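Endoglucanase (Humicola insolens, PDB 1DYS) hydrolyses internal beta-1,4-glucosidic bonds of cellulose, as a family 6 glycoside hydrolase, and takes part in the recycling of plant biomass. Local coordinates at residues Gln26-Leu29 and Ser30-Asp33; Asn118-Ala121 and Gln122-Ala126; Thr148-Phe151 and Cys152-Ala155. All coordinates share one frame; numbering follows the deposited sequence. Where two conformers were deposited one is given.

Interaction 1 of 3, residues Gln26-Leu29 and Ser30-Asp33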
ATOM      1  N   GLN A  26       7.640 -22.117 -12.585  1.00 18.69           N
ATOM      2  CA  GLN A  26       7.411 -23.362 -11.831  1.00 22.07           C
ATOM      3  C   GLN A  26       5.996 -23.902 -11.972  1.00 26.43           C
ATOM      4  O   GLN A  26       5.798 -25.125 -12.116  1.00 24.10           O
ATOM      5  CB  GLN A  26       7.681 -23.076 -10.338  1.00 22.74           C
ATOM      6  CG  GLN A  26       9.170 -22.820 -10.068  1.00 21.81           C
ATOM      7  CD  GLN A  26       9.405 -22.207  -8.706  1.00 26.15           C
ATOM      8  OE1 GLN A  26      10.447 -21.637  -8.379  1.00 29.54           O
ATOM      9  NE2 GLN A  26       8.427 -22.267  -7.808  1.00 28.77           N
ATOM     10  N   ALA A  27       4.950 -23.076 -11.942  1.00 22.76           N
ATOM     11  CA  ALA A  27       3.565 -23.525 -12.048  1.00 22.86           C
ATOM     12  C   ALA A  27       3.295 -24.233 -13.362  1.00 26.56           C
ATOM     13  O   ALA A  27       2.723 -25.336 -13.411  1.00 29.72           O
ATOM     14  CB  ALA A  27       2.590 -22.365 -11.843  1.00 21.10           C
ATOM     15  N   PHE A  28       3.753 -23.671 -14.477  1.00 24.85           N
ATOM     16  CA  PHE A  28       3.584 -24.294 -15.780  1.00 23.17           C
ATOM     17  C   PHE A  28       4.347 -25.620 -15.812  1.00 24.62           C
ATOM     18  O   PHE A  28       3.753 -26.631 -16.184  1.00 31.47           O
ATOM     19  CB  PHE A  28       4.085 -23.389 -16.905  1.00 17.75           C
ATOM     20  CG  PHE A  28       3.086 -22.348 -17.325  1.00 20.87           C
ATOM     21  CD1 PHE A  28       1.785 -22.665 -17.680  1.00 18.88           C
ATOM     22  CD2 PHE A  28       3.487 -21.013 -17.298  1.00 17.62           C
ATOM     23  CE1 PHE A  28       0.889 -21.671 -18.047  1.00 23.06           C
ATOM     24  CE2 PHE A  28       2.585 -20.023 -17.684  1.00 17.25           C
ATOM     25  CZ  PHE A  28       1.316 -20.338 -18.057  1.00 19.95           C
ATOM     26  N   LEU A  29       5.600 -25.631 -15.357  1.00 23.80           N
ATOM     27  CA  LEU A  29       6.357 -26.883 -15.345  1.00 32.14           C
ATOM     28  C   LEU A  29       5.602 -27.987 -14.602  1.00 35.33           C
ATOM     29  O   LEU A  29       5.458 -29.111 -15.111  1.00 35.15           O
ATOM     30  CB  LEU A  29       7.705 -26.695 -14.688  1.00 29.77           C
ATOM     31  CG  LEU A  29       8.967 -26.402 -15.447  1.00 35.01           C
ATOM     32  CD1 LEU A  29      10.167 -26.559 -14.540  1.00 34.32           C
ATOM     33  CD2 LEU A  29       9.089 -27.196 -16.722  1.00 39.08           C
ATOM     34  N   SER A  30       5.036 -27.683 -13.447  1.00 34.71           N
ATOM     35  CA  SER A  30       4.296 -28.611 -12.609  1.00 37.80           C
ATOM     36  C   SER A  30       3.037 -29.227 -13.176  1.00 38.86           C
ATOM     37  O   SER A  30       2.395 -30.110 -12.584  1.00 38.27           O
ATOM     38  CB  SER A  30       3.982 -27.871 -11.295  1.00 38.75           C
ATOM     39  OG  SER A  30       5.224 -27.525 -10.679  0.50 38.25           O
ATOM     40  N   ARG A  31       2.584 -28.790 -14.334  1.00 35.46           N
ATOM     41  CA  ARG A  31       1.456 -29.333 -15.059  1.00 32.92           C
ATOM     42  C   ARG A  31       1.960 -29.928 -16.373  1.00 34.41           C
ATOM     43  O   ARG A  31       1.172 -30.199 -17.276  1.00 36.73           O
ATOM     44  CB  ARG A  31       0.369 -28.297 -15.296  1.00 37.41           C
ATOM     45  CG  ARG A  31      -0.097 -27.688 -13.973  1.00 30.23           C
ATOM     46  CD  ARG A  31      -1.324 -26.846 -14.200  1.00 38.62           C
ATOM     47  NE  ARG A  31      -1.160 -25.857 -15.276  1.00 36.87           N
ATOM     48  CZ  ARG A  31      -1.059 -24.557 -14.974  1.00 38.36           C
ATOM     49  NH1 ARG A  31      -1.077 -24.176 -13.697  1.00 24.37           N
ATOM     50  NH2 ARG A  31      -0.932 -23.682 -15.957  1.00 39.97           N
ATOM     51  N   GLY A  32       3.276 -30.048 -16.501  1.00 30.79           N
ATOM     52  CA  GLY A  32       3.904 -30.594 -17.697  1.00 32.88           C
ATOM     53  C   GLY A  32       3.878 -29.665 -18.905  1.00 34.01           C
ATOM     54  O   GLY A  32       4.227 -30.049 -20.026  1.00 29.91           O
ATOM     55  N   ASP A  33       3.519 -28.403 -18.665  1.00 28.54           N
ATOM     56  CA  ASP A  33       3.440 -27.429 -19.743  1.00 21.21           C
ATOM     57  C   ASP A  33       4.785 -26.743 -19.962  1.00 28.79           C
ATOM     58  O   ASP A  33       5.097 -25.674 -19.425  1.00 27.97           O
ATOM     59  CB  ASP A  33       2.312 -26.455 -19.462  1.00 21.50           C
ATOM     60  CG  ASP A  33       2.055 -25.464 -20.563  1.00 20.79           C
ATOM     61  OD1 ASP A  33       2.767 -25.476 -21.596  1.00 23.24           O
ATOM     62  OD2 ASP A  33       1.102 -24.660 -20.409  1.00 23.15           O
TER
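S30 meets Q26 at the end of helix 15-29, its backbone N donating to Q26 O at 3.0 Å; in one of two conformers its OG reaches the same oxygen. R31 comes next, its N bonding to F28 O at 3.1 Å. Its chain, bent at chi3, runs back along the helix end, bringing A27 O over one face of the guanidinium and NH2 to 3.4 Å from F28 CD1, with ring and guanidinium planes 75° apart; NH1 goes on to Q336 of helix 332-340. G32, at positive phi, is the C-prime residue of a Schellman motif: its N reaches L29 O at 2.8 Å, closing a type I turn. D33 completes the motif, D33 N lying 3.1 Å from F28 O. With CG anti to the backbone N (chi1 -175°), its carboxylate runs beside the F28 ring, D33 OD2 3.4 Å from F28 CD1, and bonds to N36 as D33 takes up the N-cap position of helix 34-46. The carbonyls of Q26, F28 and L29 thus find backbone N-H donors in residues 30-33. F28 O is gripped by R31 N and D33 N from opposite faces of its plane, so these last carbonyls are satisfied without a further helical turn.

Interaction 2 of 3, residues Asn118-Ala121 and Gln122-Ala126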
ATOM      1  N   ASN A 118      15.143  14.810  -4.954  1.00 18.31           N
ATOM      2  CA  ASN A 118      16.599  15.033  -4.860  1.00 14.39           C
ATOM      3  C   ASN A 118      17.420  13.784  -4.877  1.00 13.82           C
ATOM      4  O   ASN A 118      18.355  13.659  -5.698  1.00 18.34           O
ATOM      5  CB  ASN A 118      16.912  15.961  -3.690  1.00 14.65           C
ATOM      6  CG  ASN A 118      16.391  17.351  -3.984  1.00 15.75           C
ATOM      7  OD1 ASN A 118      15.910  17.780  -5.027  1.00 19.36           O
ATOM      8  ND2 ASN A 118      16.482  18.180  -2.921  1.00 17.69           N
ATOM      9  N   PRO A 119      17.124  12.805  -4.068  1.00 13.44           N
ATOM     10  CA  PRO A 119      17.857  11.556  -3.987  1.00 12.82           C
ATOM     11  C   PRO A 119      17.764  10.805  -5.309  1.00 19.27           C
ATOM     12  O   PRO A 119      18.744  10.171  -5.724  1.00 15.57           O
ATOM     13  CB  PRO A 119      17.414  10.746  -2.773  1.00 19.42           C
ATOM     14  CG  PRO A 119      16.368  11.630  -2.174  1.00 25.27           C
ATOM     15  CD  PRO A 119      16.160  12.900  -2.959  1.00 18.21           C
ATOM     16  N   PHE A 120      16.610  10.876  -5.958  1.00 16.00           N
ATOM     17  CA  PHE A 120      16.437  10.255  -7.262  1.00 17.20           C
ATOM     18  C   PHE A 120      17.446  10.861  -8.248  1.00 15.58           C
ATOM     19  O   PHE A 120      18.203  10.114  -8.887  1.00 16.71           O
ATOM     20  CB  PHE A 120      15.013  10.483  -7.768  1.00 14.76           C
ATOM     21  CG  PHE A 120      14.492   9.545  -8.821  1.00 14.80           C
ATOM     22  CD1 PHE A 120      15.079   9.428 -10.077  1.00 13.11           C
ATOM     23  CD2 PHE A 120      13.346   8.826  -8.496  1.00 16.69           C
ATOM     24  CE1 PHE A 120      14.489   8.586 -10.998  1.00 15.61           C
ATOM     25  CE2 PHE A 120      12.742   7.985  -9.414  1.00 14.01           C
ATOM     26  CZ  PHE A 120      13.353   7.865 -10.657  1.00 15.53           C
ATOM     27  N   ALA A 121      17.484  12.193  -8.247  1.00 14.93           N
ATOM     28  CA  ALA A 121      18.386  12.874  -9.190  1.00 15.88           C
ATOM     29  C   ALA A 121      19.846  12.614  -8.879  1.00 17.20           C
ATOM     30  O   ALA A 121      20.634  12.478  -9.825  1.00 18.44           O
ATOM     31  CB  ALA A 121      18.073  14.347  -9.207  1.00 16.02           C
ATOM     32  N   GLN A 122      20.188  12.549  -7.605  1.00 19.30           N
ATOM     33  CA  GLN A 122      21.576  12.308  -7.205  1.00 15.89           C
ATOM     34  C   GLN A 122      22.057  10.981  -7.768  1.00 19.44           C
ATOM     35  O   GLN A 122      23.162  10.890  -8.325  1.00 17.37           O
ATOM     36  CB  GLN A 122      21.682  12.284  -5.670  1.00 17.87           C
ATOM     37  CG  GLN A 122      23.076  11.925  -5.146  1.00 28.60           C
ATOM     38  CD  GLN A 122      23.066  11.831  -3.628  1.00 38.44           C
ATOM     39  OE1 GLN A 122      22.101  12.173  -2.937  1.00 38.79           O
ATOM     40  NE2 GLN A 122      24.169  11.357  -3.056  1.00 33.90           N
ATOM     41  N   LYS A 123      21.238   9.929  -7.587  1.00 17.09           N
ATOM     42  CA  LYS A 123      21.626   8.610  -8.066  1.00 16.59           C
ATOM     43  C   LYS A 123      21.767   8.538  -9.578  1.00 14.92           C
ATOM     44  O   LYS A 123      22.719   7.951 -10.091  1.00 16.41           O
ATOM     45  CB  LYS A 123      20.478   7.636  -7.673  1.00 16.25           C
ATOM     46  CG  LYS A 123      20.586   7.310  -6.175  1.00 17.30           C
ATOM     47  CD  LYS A 123      19.429   6.347  -5.858  1.00 20.49           C
ATOM     48  CE  LYS A 123      19.258   6.201  -4.340  1.00 18.08           C
ATOM     49  NZ  LYS A 123      20.437   5.584  -3.704  1.00 22.16           N
ATOM     50  N   LEU A 124      20.873   9.203 -10.319  1.00 15.41           N
ATOM     51  CA  LEU A 124      21.007   9.149 -11.783  1.00 13.86           C
ATOM     52  C   LEU A 124      22.158  10.027 -12.274  1.00 17.17           C
ATOM     53  O   LEU A 124      22.838   9.592 -13.206  1.00 19.88           O
ATOM     54  CB  LEU A 124      19.698   9.559 -12.462  1.00 15.51           C
ATOM     55  CG  LEU A 124      18.692   8.429 -12.722  1.00 15.13           C
ATOM     56  CD1 LEU A 124      18.250   7.759 -11.426  1.00 17.75           C
ATOM     57  CD2 LEU A 124      17.459   9.042 -13.373  1.00 15.78           C
ATOM     58  N   LYS A 125      22.368  11.198 -11.681  1.00 15.59           N
ATOM     59  CA  LYS A 125      23.461  12.066 -12.171  1.00 16.00           C
ATOM     60  C   LYS A 125      24.796  11.445 -11.815  1.00 21.55           C
ATOM     61  O   LYS A 125      25.768  11.657 -12.557  1.00 21.82           O
ATOM     62  CB  LYS A 125      23.316  13.490 -11.616  1.00 18.83           C
ATOM     63  CG  LYS A 125      22.170  14.261 -12.269  1.00 20.04           C
ATOM     64  CD  LYS A 125      21.989  15.660 -11.673  1.00 18.92           C
ATOM     65  CE  LYS A 125      20.913  16.381 -12.472  1.00 21.03           C
ATOM     66  NZ  LYS A 125      20.572  17.701 -11.921  1.00 22.21           N
ATOM     67  N   ALA A 126      24.886  10.654 -10.750  1.00 17.28           N
ATOM     68  CA  ALA A 126      26.168   9.985 -10.430  1.00 13.39           C
ATOM     69  C   ALA A 126      26.452   8.893 -11.438  1.00 19.73           C
ATOM     70  O   ALA A 126      27.608   8.652 -11.811  1.00 22.21           O
ATOM     71  CB  ALA A 126      26.119   9.432  -9.015  1.00 21.36           C
TER
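F120 and L124 touch one turn apart on helix 108-126, both methyls of the leucine meeting the CD1-CE1 part of the F120 ring. L124 CD1 lies 3.8 Å from F120 CD1 at a slant to the ring, whereas L124 CD2 comes to its edge, in plane, 3.8 Å from F120 CE1. With CG of F120 anti to the backbone N (chi1 -159°), the ring stands where these methyls can meet it. L124 CD1 also rests against F120 O, at 3.5 Å.

Beneath the side chains run four successive i to i+4 backbone bonds, from Q122 N to N118 O through K125 N to A121 O, the last 2.8 Å long. This is the regular alpha-helical ladder, interrupted on its N-terminal side, where P119 has no N-H to give and the helix kinks. The lysines start out along the same ladder: K123 CG packs on P119 O and K125 CG on A121 O, each at 3.4 Å.

Farther out, the aromatic and leucine face the parallel sheet of the family 6 domain, touching L83 of strand 79-85, while I62 of helix 60-74 packs on both. K123 bends at chi4 and forms a salt bridge with D63, and K125 NZ bonds to Q169 O. N118 OD1 is hydrogen-bonded to Y165 of helix 150-169, and A121 touches Q169 at the end of that helix and L170 just beyond it. The F120 side chain lies about 9 Å from those of W52 and S54, which probably bind substrate.

Interaction 3 of 3, residues Thr148-Phe151 and Cys152-Ala155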
ATOM      1  N   THR A 148     -12.161  17.271 -11.610  1.00 22.71           N
ATOM      2  CA  THR A 148     -12.903  18.445 -11.124  1.00 22.82           C
ATOM      3  C   THR A 148     -13.395  18.380  -9.689  1.00 27.70           C
ATOM      4  O   THR A 148     -14.079  19.310  -9.233  1.00 24.98           O
ATOM      5  CB  THR A 148     -14.157  18.667 -11.998  1.00 26.91           C
ATOM      6  OG1 THR A 148     -14.940  17.475 -11.935  1.00 32.28           O
ATOM      7  CG2 THR A 148     -13.771  18.985 -13.437  1.00 25.46           C
ATOM      8  N   SER A 149     -13.077  17.301  -8.983  1.00 24.08           N
ATOM      9  CA  SER A 149     -13.479  17.186  -7.581  1.00 21.87           C
ATOM     10  C   SER A 149     -12.728  18.234  -6.782  1.00 21.61           C
ATOM     11  O   SER A 149     -11.669  18.759  -7.170  1.00 22.03           O
ATOM     12  CB  SER A 149     -13.125  15.767  -7.084  1.00 20.36           C
ATOM     13  OG  SER A 149     -11.683  15.751  -6.948  1.00 23.85           O
ATOM     14  N   ALA A 150     -13.270  18.602  -5.626  1.00 22.79           N
ATOM     15  CA  ALA A 150     -12.640  19.557  -4.736  1.00 23.93           C
ATOM     16  C   ALA A 150     -11.226  19.144  -4.370  1.00 22.88           C
ATOM     17  O   ALA A 150     -10.298  19.930  -4.431  1.00 21.44           O
ATOM     18  CB  ALA A 150     -13.502  19.681  -3.478  1.00 27.97           C
ATOM     19  N   PHE A 151     -11.053  17.856  -4.052  1.00 23.42           N
ATOM     20  CA  PHE A 151      -9.732  17.362  -3.706  1.00 16.87           C
ATOM     21  C   PHE A 151      -8.702  17.554  -4.808  1.00 10.90           C
ATOM     22  O   PHE A 151      -7.584  17.998  -4.532  1.00 20.09           O
ATOM     23  CB  PHE A 151      -9.872  15.898  -3.281  1.00 18.22           C
ATOM     24  CG  PHE A 151      -8.546  15.373  -2.744  1.00 18.83           C
ATOM     25  CD1 PHE A 151      -8.073  15.743  -1.514  1.00 18.91           C
ATOM     26  CD2 PHE A 151      -7.796  14.506  -3.520  1.00 21.05           C
ATOM     27  CE1 PHE A 151      -6.886  15.266  -1.022  1.00 19.18           C
ATOM     28  CE2 PHE A 151      -6.605  13.996  -3.042  1.00 20.98           C
ATOM     29  CZ  PHE A 151      -6.132  14.393  -1.803  1.00 18.15           C
ATOM     30  N   CYS A 152      -8.990  17.180  -6.043  1.00 16.28           N
ATOM     31  CA  CYS A 152      -8.042  17.397  -7.142  1.00 15.15           C
ATOM     32  C   CYS A 152      -7.763  18.869  -7.449  1.00 18.37           C
ATOM     33  O   CYS A 152      -6.620  19.279  -7.733  1.00 20.83           O
ATOM     34  CB  CYS A 152      -8.568  16.835  -8.473  1.00 21.04           C
ATOM     35  SG  CYS A 152      -8.341  15.040  -8.590  1.00 18.91           S
ATOM     36  N   ARG A 153      -8.841  19.646  -7.395  1.00 22.50           N
ATOM     37  CA  ARG A 153      -8.715  21.082  -7.695  1.00 18.82           C
ATOM     38  C   ARG A 153      -7.816  21.770  -6.691  1.00 19.45           C
ATOM     39  O   ARG A 153      -7.009  22.661  -7.002  1.00 22.29           O
ATOM     40  CB  ARG A 153     -10.126  21.706  -7.738  1.00 22.11           C
ATOM     41  CG  ARG A 153     -10.919  21.307  -8.973  1.00 23.68           C
ATOM     42  CD  ARG A 153     -12.151  22.190  -9.193  1.00 24.90           C
ATOM     43  NE  ARG A 153     -13.245  21.909  -8.263  1.00 22.17           N
ATOM     44  CZ  ARG A 153     -13.596  22.775  -7.299  1.00 19.83           C
ATOM     45  NH1 ARG A 153     -12.972  23.935  -7.165  1.00 20.95           N
ATOM     46  NH2 ARG A 153     -14.583  22.398  -6.512  1.00 23.59           N
ATOM     47  N   ASN A 154      -7.873  21.315  -5.440  1.00 17.62           N
ATOM     48  CA  ASN A 154      -7.029  21.781  -4.374  1.00 22.93           C
ATOM     49  C   ASN A 154      -5.569  21.370  -4.529  1.00 23.27           C
ATOM     50  O   ASN A 154      -4.726  21.964  -3.872  1.00 27.40           O
ATOM     51  CB  ASN A 154      -7.494  21.200  -3.024  1.00 31.91           C
ATOM     52  CG  ASN A 154      -8.151  22.292  -2.208  1.00 40.14           C
ATOM     53  OD1 ASN A 154      -7.452  23.186  -1.723  1.00 39.02           O
ATOM     54  ND2 ASN A 154      -9.464  22.201  -2.076  1.00 45.43           N
ATOM     55  N   ALA A 155      -5.307  20.296  -5.243  1.00 18.21           N
ATOM     56  CA  ALA A 155      -3.975  19.751  -5.433  1.00 20.94           C
ATOM     57  C   ALA A 155      -3.273  20.200  -6.710  1.00 21.85           C
ATOM     58  O   ALA A 155      -2.064  20.078  -6.883  1.00 17.04           O
ATOM     59  CB  ALA A 155      -4.145  18.218  -5.518  1.00 24.09           C
TER
HETATM   60  O   HOH W   1     -16.371  20.102  -7.390  1.00 32.90           O
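R153 folds back over the start of helix 150-169 and donates from NE to T148 O, 2.9 Å away and within the guanidinium plane, although the donor stands above the plane of the carbonyl. A bend at chi3 (-74°) turns the guanidinium back toward the preceding loop. One water joins the same two residues, giving a proton to T148 O and accepting from R153 NH2, so that T148 O is gripped twice. S149 supplies the N-cap: its OG accepts from C152 N at 3.2 Å, in a nearly straight bond of 171°. Among the backbone bonds, R153 N to S149 O and N154 N to A150 O open the helix, each 3.0 Å long. N154 ND2 adds a weak bond to A150 O. A155 N bonds to C152 O at 3.0 Å, its link to F151 O being weak and secondary. Van der Waals contacts are slighter: the guanidinium lays one face over A150 CA, and C152 CB comes to 3.6 Å from S149 OG. C152 is disulfide-bonded to C93, tying this first turn to the loop following strand 79-85. F151 packs on D90 and C93 of that loop, about 8 Å from the side chain of D92, a probable active-site proton donor, while A155 leans on L104 ahead of helix 108-126.

How the interactions relate
Each of the three contacts lies within a continuous stretch of chain, and together they sample a helix end, a helix body and a helix start. Interaction 1 is a surface contact, away from the annotated sites, whose turn gathers donors for terminal carbonyls. Interaction 2, partly buried, combines a regular ladder with apolar contact against the sheet. Interaction 3, also partly buried, supplies an acceptor to an early N-H and holds one half of a disulfide to the loop after strand 79-85. Interactions 2 and 3 are joined through helix 150-169, whose first turn belongs to interaction 3 and whose far end touches 118-121, yet their nearest atoms stay about 18 Å apart. Interactions 1 and 3 lie on opposite sides of the chain's centre.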